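Local coordinates for protein NADH dehydrogenase (Methanothermobacter marburgensis, PDB 4R81) that binds flavin mononucleotide and probably acts as a cytosolic NAD(P)H:quinone oxidoreductase with a flavodoxin-like fold, at residues Val6-Ala11 against Glu24-Gly29; Ala130-Ser135 against Val155-Arg160. All coordinates share one frame; numbering follows the deposited sequence.

Contact 1 (Val6-Ala11 against Glu24-Gly29); sequences VYILFA and EAFTEG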
loop_
_atom_site.group_PDB
_atom_site.type_symbol
_atom_site.label_atom_id
_atom_site.label_comp_id
_atom_site.label_asym_id
_atom_site.label_seq_id
_atom_site.Cartn_x
_atom_site.Cartn_y
_atom_site.Cartn_z
ATOM N N VAL A 6 -22.374 0.776 10.224
ATOM C CA VAL A 6 -21.019 0.557 9.732
ATOM C C VAL A 6 -20.875 1.025 8.295
ATOM O O VAL A 6 -21.690 0.664 7.448
ATOM C CB VAL A 6 -20.659 -0.934 9.756
ATOM C CG1 VAL A 6 -19.165 -1.118 9.526
ATOM C CG2 VAL A 6 -21.068 -1.544 11.080
ATOM N N TYR A 7 -19.840 1.814 8.014
ATOM C CA TYR A 7 -19.482 2.087 6.626
ATOM C C TYR A 7 -18.360 1.126 6.253
ATOM O O TYR A 7 -17.282 1.129 6.865
ATOM C CB TYR A 7 -19.100 3.560 6.379
ATOM C CG TYR A 7 -18.745 3.864 4.929
ATOM C CD1 TYR A 7 -19.571 3.448 3.885
ATOM C CD2 TYR A 7 -17.585 4.566 4.606
ATOM C CE1 TYR A 7 -19.249 3.715 2.555
ATOM C CE2 TYR A 7 -17.251 4.841 3.286
ATOM C CZ TYR A 7 -18.088 4.412 2.262
ATOM O OH TYR A 7 -17.781 4.668 0.940
ATOM N N ILE A 8 -18.644 0.291 5.256
ATOM C CA ILE A 8 -17.775 -0.809 4.876
ATOM C C ILE A 8 -17.092 -0.507 3.555
ATOM O O ILE A 8 -17.748 -0.404 2.508
ATOM C CB ILE A 8 -18.571 -2.118 4.715
ATOM C CG1 ILE A 8 -19.363 -2.446 5.992
ATOM C CG2 ILE A 8 -17.633 -3.254 4.347
ATOM C CD1 ILE A 8 -20.356 -3.584 5.806
ATOM N N LEU A 9 -15.773 -0.352 3.607
ATOM C CA LEU A 9 -14.982 -0.158 2.397
ATOM C C LEU A 9 -14.605 -1.528 1.860
ATOM O O LEU A 9 -13.966 -2.325 2.547
ATOM C CB LEU A 9 -13.712 0.650 2.690
ATOM C CG LEU A 9 -13.844 2.155 2.960
ATOM C CD1 LEU A 9 -14.651 2.816 1.846
ATOM C CD2 LEU A 9 -14.464 2.450 4.343
ATOM N N PHE A 10 -15.003 -1.794 0.627
ATOM C CA PHE A 10 -14.749 -3.078 -0.002
ATOM C C PHE A 10 -13.888 -2.859 -1.237
ATOM O O PHE A 10 -14.234 -2.069 -2.120
ATOM C CB PHE A 10 -16.072 -3.747 -0.376
ATOM C CG PHE A 10 -15.906 -5.050 -1.095
ATOM C CD1 PHE A 10 -15.618 -6.209 -0.397
ATOM C CD2 PHE A 10 -16.032 -5.116 -2.468
ATOM C CE1 PHE A 10 -15.464 -7.420 -1.063
ATOM C CE2 PHE A 10 -15.871 -6.314 -3.136
ATOM C CZ PHE A 10 -15.592 -7.466 -2.436
ATOM N N ALA A 11 -12.769 -3.570 -1.300
ATOM C CA ALA A 11 -11.799 -3.384 -2.368
ATOM C C ALA A 11 -11.453 -4.682 -3.095
ATOM O O ALA A 11 -10.582 -5.425 -2.646
ATOM C CB ALA A 11 -10.525 -2.749 -1.799
ATOM N N GLU A 24 -20.311 -10.756 2.438
ATOM C CA GLU A 24 -21.624 -11.333 2.687
ATOM C C GLU A 24 -21.716 -11.904 4.094
ATOM O O GLU A 24 -22.729 -11.727 4.778
ATOM C CB GLU A 24 -21.937 -12.427 1.665
ATOM C CG GLU A 24 -23.288 -13.087 1.867
ATOM C CD GLU A 24 -24.459 -12.152 1.584
ATOM O OE1 GLU A 24 -24.293 -11.184 0.796
ATOM O OE2 GLU A 24 -25.552 -12.391 2.154
ATOM N N ALA A 25 -20.655 -12.575 4.535
ATOM C CA ALA A 25 -20.660 -13.190 5.865
ATOM C C ALA A 25 -20.680 -12.115 6.956
ATOM O O ALA A 25 -21.447 -12.195 7.918
ATOM C CB ALA A 25 -19.467 -14.124 6.033
ATOM N N PHE A 26 -19.858 -11.088 6.769
ATOM C CA PHE A 26 -19.790 -9.964 7.702
ATOM C C PHE A 26 -21.136 -9.244 7.811
ATOM O O PHE A 26 -21.608 -8.957 8.913
ATOM C CB PHE A 26 -18.682 -8.995 7.275
ATOM C CG PHE A 26 -18.483 -7.834 8.215
ATOM C CD1 PHE A 26 -18.016 -8.032 9.510
ATOM C CD2 PHE A 26 -18.735 -6.539 7.789
ATOM C CE1 PHE A 26 -17.825 -6.953 10.366
ATOM C CE2 PHE A 26 -18.544 -5.457 8.633
ATOM C CZ PHE A 26 -18.086 -5.664 9.924
ATOM N N THR A 27 -21.763 -8.954 6.677
ATOM C CA THR A 27 -23.058 -8.284 6.708
ATOM C C THR A 27 -24.145 -9.142 7.363
ATOM O O THR A 27 -25.027 -8.616 8.038
ATOM C CB THR A 27 -23.506 -7.804 5.313
ATOM O OG1 THR A 27 -23.553 -8.912 4.407
ATOM C CG2 THR A 27 -22.543 -6.746 4.776
ATOM N N GLU A 28 -24.073 -10.457 7.173
ATOM C CA GLU A 28 -25.004 -11.370 7.830
ATOM C C GLU A 28 -24.886 -11.257 9.347
ATOM O O GLU A 28 -25.896 -11.195 10.052
ATOM C CB GLU A 28 -24.761 -12.817 7.374
ATOM C CG GLU A 28 -25.781 -13.826 7.885
ATOM C CD GLU A 28 -25.549 -15.230 7.341
ATOM O OE1 GLU A 28 -24.622 -15.413 6.515
ATOM O OE2 GLU A 28 -26.297 -16.153 7.743
ATOM N N GLY A 29 -23.652 -11.232 9.847
ATOM C CA GLY A 29 -23.423 -11.045 11.270
ATOM C C GLY A 29 -23.926 -9.702 11.771
ATOM O O GLY A 29 -24.551 -9.629 12.832
#

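Contact 2 (Ala130-Ser135 against Val155-Arg160); sequences AVVLCS and VMLGDR. With FMN (flavin mononucleotide), chain E.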
loop_
_atom_site.group_PDB
_atom_site.type_symbol
_atom_site.label_atom_id
_atom_site.label_comp_id
_atom_site.label_asym_id
_atom_site.label_seq_id
_atom_site.Cartn_x
_atom_site.Cartn_y
_atom_site.Cartn_z
ATOM N N ALA A 130 -13.121 0.117 14.238
ATOM C CA ALA A 130 -12.854 -0.303 12.875
ATOM C C ALA A 130 -12.484 -1.778 12.877
ATOM O O ALA A 130 -11.708 -2.232 13.726
ATOM C CB ALA A 130 -11.737 0.519 12.263
ATOM N N VAL A 131 -13.050 -2.517 11.927
ATOM C CA VAL A 131 -12.769 -3.934 11.749
ATOM C C VAL A 131 -12.099 -4.156 10.391
ATOM O O VAL A 131 -12.607 -3.716 9.355
ATOM C CB VAL A 131 -14.068 -4.759 11.786
ATOM C CG1 VAL A 131 -13.767 -6.240 11.608
ATOM C CG2 VAL A 131 -14.818 -4.516 13.091
ATOM N N VAL A 132 -10.956 -4.835 10.385
ATOM C CA VAL A 132 -10.279 -5.157 9.136
ATOM C C VAL A 132 -10.384 -6.654 8.890
ATOM O O VAL A 132 -9.981 -7.456 9.729
ATOM C CB VAL A 132 -8.789 -4.754 9.180
ATOM C CG1 VAL A 132 -8.076 -5.180 7.892
ATOM C CG2 VAL A 132 -8.660 -3.259 9.390
ATOM N N LEU A 133 -10.939 -7.022 7.744
ATOM C CA LEU A 133 -11.054 -8.425 7.355
ATOM C C LEU A 133 -10.206 -8.615 6.105
ATOM O O LEU A 133 -10.604 -8.247 4.991
ATOM C CB LEU A 133 -12.513 -8.818 7.098
ATOM C CG LEU A 133 -13.519 -8.634 8.239
ATOM C CD1 LEU A 133 -14.921 -9.098 7.841
ATOM C CD2 LEU A 133 -13.066 -9.365 9.494
ATOM N N CYS A 134 -9.014 -9.165 6.307
ATOM C CA CYS A 134 -8.031 -9.283 5.243
ATOM C C CYS A 134 -7.829 -10.740 4.850
ATOM O O CYS A 134 -7.389 -11.565 5.656
ATOM C CB CYS A 134 -6.709 -8.677 5.717
ATOM S SG CYS A 134 -5.352 -8.870 4.579
ATOM N N SER A 135 -8.160 -11.066 3.610
ATOM C CA SER A 135 -7.987 -12.428 3.110
ATOM C C SER A 135 -6.577 -12.585 2.561
ATOM O O SER A 135 -6.095 -11.727 1.835
ATOM C CB SER A 135 -9.015 -12.724 2.018
ATOM O OG SER A 135 -8.742 -13.964 1.391
ATOM N N VAL A 155 0.895 -0.745 10.362
ATOM C CA VAL A 155 0.518 0.140 9.275
ATOM C C VAL A 155 -0.987 0.417 9.247
ATOM O O VAL A 155 -1.424 1.571 9.288
ATOM C CB VAL A 155 0.993 -0.447 7.932
ATOM C CG1 VAL A 155 0.457 0.365 6.752
ATOM C CG2 VAL A 155 2.514 -0.490 7.898
ATOM N N MET A 156 -1.784 -0.643 9.194
ATOM C CA MET A 156 -3.219 -0.491 9.025
ATOM C C MET A 156 -3.899 -0.114 10.341
ATOM O O MET A 156 -4.619 0.882 10.417
ATOM C CB MET A 156 -3.801 -1.783 8.461
ATOM C CG MET A 156 -5.206 -1.669 7.981
ATOM S SD MET A 156 -5.323 -0.711 6.460
ATOM C CE MET A 156 -7.040 -1.015 6.088
ATOM N N LEU A 157 -3.655 -0.896 11.386
ATOM C CA LEU A 157 -4.293 -0.625 12.671
ATOM C C LEU A 157 -3.668 0.594 13.337
ATOM O O LEU A 157 -4.379 1.476 13.824
ATOM C CB LEU A 157 -4.213 -1.847 13.594
ATOM C CG LEU A 157 -4.861 -3.121 13.043
ATOM C CD1 LEU A 157 -4.855 -4.242 14.070
ATOM C CD2 LEU A 157 -6.282 -2.828 12.592
ATOM N N GLY A 158 -2.339 0.649 13.356
ATOM C CA GLY A 158 -1.647 1.728 14.031
ATOM C C GLY A 158 -1.787 3.078 13.352
ATOM O O GLY A 158 -2.469 3.968 13.858
ATOM N N ASP A 159 -1.136 3.235 12.204
ATOM C CA ASP A 159 -1.076 4.534 11.543
ATOM C C ASP A 159 -2.403 4.937 10.905
ATOM O O ASP A 159 -2.885 6.052 11.099
ATOM C CB ASP A 159 0.028 4.535 10.488
ATOM C CG ASP A 159 0.248 5.904 9.870
ATOM O OD1 ASP A 159 0.273 6.904 10.624
ATOM O OD2 ASP A 159 0.407 5.985 8.630
ATOM N N ARG A 160 -2.993 4.030 10.138
ATOM C CA ARG A 160 -4.143 4.400 9.318
ATOM C C ARG A 160 -5.468 4.452 10.068
ATOM O O ARG A 160 -6.420 5.065 9.591
ATOM C CB ARG A 160 -4.262 3.469 8.108
ATOM C CG ARG A 160 -3.173 3.660 7.081
ATOM C CD ARG A 160 -3.274 2.627 5.981
ATOM N NE ARG A 160 -2.036 2.551 5.206
ATOM C CZ ARG A 160 -1.727 1.571 4.361
ATOM N NH1 ARG A 160 -2.573 0.571 4.154
ATOM N NH2 ARG A 160 -0.567 1.589 3.729
HETATM N N1 FMN E . -1.200 -13.588 -0.299
HETATM C C2 FMN E . -0.357 -13.370 0.774
HETATM O O2 FMN E . -0.433 -14.088 1.762
HETATM N N3 FMN E . 0.567 -12.344 0.744
HETATM C C4 FMN E . 0.658 -11.525 -0.361
HETATM O O4 FMN E . 1.480 -10.614 -0.361
HETATM C C4A FMN E . -0.183 -11.735 -1.452
HETATM N N5 FMN E . -0.103 -10.940 -2.578
HETATM C C5A FMN E . -0.957 -11.153 -3.641
HETATM C C6 FMN E . -0.881 -10.334 -4.768
HETATM C C7 FMN E . -1.730 -10.545 -5.851
HETATM C C7M FMN E . -1.663 -9.651 -7.054
HETATM C C8 FMN E . -2.664 -11.580 -5.809
HETATM C C8M FMN E . -3.584 -11.824 -6.974
HETATM C C9 FMN E . -2.726 -12.401 -4.685
HETATM C C9A FMN E . -1.881 -12.192 -3.597
HETATM N N10 FMN E . -1.944 -13.002 -2.475
HETATM C C10 FMN E . -1.109 -12.773 -1.408
HETATM C "C1'" FMN E . -2.950 -14.104 -2.381
HETATM C "C2'" FMN E . -4.281 -13.403 -2.073
HETATM O "O2'" FMN E . -4.291 -12.806 -0.791
HETATM C "C3'" FMN E . -5.454 -14.344 -2.290
HETATM O "O3'" FMN E . -5.566 -14.529 -3.692
HETATM C "C4'" FMN E . -6.745 -13.741 -1.750
HETATM O "O4'" FMN E . -6.730 -13.650 -0.341
HETATM C "C5'" FMN E . -7.962 -14.547 -2.172
HETATM O "O5'" FMN E . -9.087 -13.752 -1.881
HETATM P P FMN E . -9.967 -13.192 -3.101
HETATM O O1P FMN E . -10.615 -14.386 -3.777
HETATM O O2P FMN E . -11.030 -12.261 -2.572
HETATM O O3P FMN E . -9.049 -12.500 -4.080
#

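Contact 1 (Val6-Ala11 against Glu24-Gly29)
Phe26 and Thr27 of the helix meet Ile8 and Val6 of the strand. The contact is apolar throughout. The axes of strand 6-10 and helix segment 24-29 approach to 11.5 Å and run almost exactly antiparallel, at 175°. The gap is bridged by side chains.

Along 24-29, Phe26 comes first and does most of the touching from the helix. Its CG lies anti to the backbone N, chi1 -177°, which carries the ring out across the gap toward the sheet. Ile8 meets this ring at its edge, not over a face. The methyl CD1 of Ile8 lies in the ring plane, 3.8 Å from CE2 of Phe26. The two side chains slide past each other in opposite directions, and CG1 of Ile8 lies 4.1 Å from Phe26 CE2. Val6 approaches the same edge more loosely, with CG1 4.5 Å from Phe26 CE2.

Strand 5-10, helix 18-32 and strand 36-41 form a beta-alpha-beta unit of the flavodoxin-like fold. This contact is part of the packing of its first strand on its helix. Ala86 of the neighbouring strand 84-90 also touches Phe26.

Thr27 follows. Its methyl CG2 sits 4.0 Å from Ile8 CD1, so that one isoleucine methyl touches both Phe26 and Thr27. The Thr27 hydroxyl sits between the backbone N and the carbonyl carbon, chi1 57°. The same torsion puts CG2 anti to the carbonyl carbon, and this is the methyl that meets Ile8. It also turns OG1 back along the helix toward the preceding turn, where the carbonyls of Leu23 and Glu24 are within reach. Further on, Glu28 forms a salt bridge with Arg193 of the same chain.

Contact 2 (Ala130-Ser135 against Val155-Arg160)
Val132 and Leu157 mark the nearest backbone approach of strand to helix, with their CA atoms 8.3 Å apart. The helical segment makes a wider pi-type turn, in which Arg160 N bonds to Val155 O at 3.0 Å.

Val132 is the one strand residue that bridges to the helix, and its CG2 methyl does the work. It lies 4.0 Å from CD2 of Leu157 and 4.1 Å from CG of Met156. The valine crosses both side chains at a slant. CG2 is anti to the carbonyl carbon, and CG1 is anti to the backbone N, chi1 176°. CG of Met156 stands anti to the backbone N, chi1 -168°, which brings it against the valine; the bend at chi2, 71°, turns the sulfur beyond it. Leu157 reaches the valine with the end of its side chain.

Ser135 belongs to the FMN site. In the conformer described, one of two, its OG is hydrogen-bonded to the ribityl hydroxyl O4' of FMN, 2.7 Å away, and either oxygen could be the donor. The cofactor lies at the C-terminal end of the strand, as in other flavodoxin-like proteins.

The helix also meets the second subunit. Asp159 OD2 is hydrogen-bonded to Ser94 OG and Arg160 NE to Trp93 O, both of that subunit. Asp159 also touches another FMN, not the one held by Ser135. Within the chain, Met156 rests on Phe87 and Tyr89 of strand 84-90, while Leu157 touches Met171 of strand 169-174. Helix 148-162 therefore packs across strand 129-135 and both its neighbours in the sheet.

In the fold
Contact 1 closes before contact 2 opens along the chain, and they lie about 14 Å apart, centre to centre. Both reach one parallel five-stranded sheet, ordered 36-41, 5-10, 84-90, 129-135 and 169-174. Strand 84-90 separates their two strands. Helix 18-32 packs on one side of the sheet and helix 148-162 on the other, which gives the layered flavodoxin-like fold. The contacts also touch directly, where Phe26 CD1 packs 3.7 Å from Leu133 CD1. Thus helix 18-32 spans from strand 5-10 to strand 129-135. Contact 2 ties this core to an FMN site and to the subunit interface, whereas contact 1 lies within one chain.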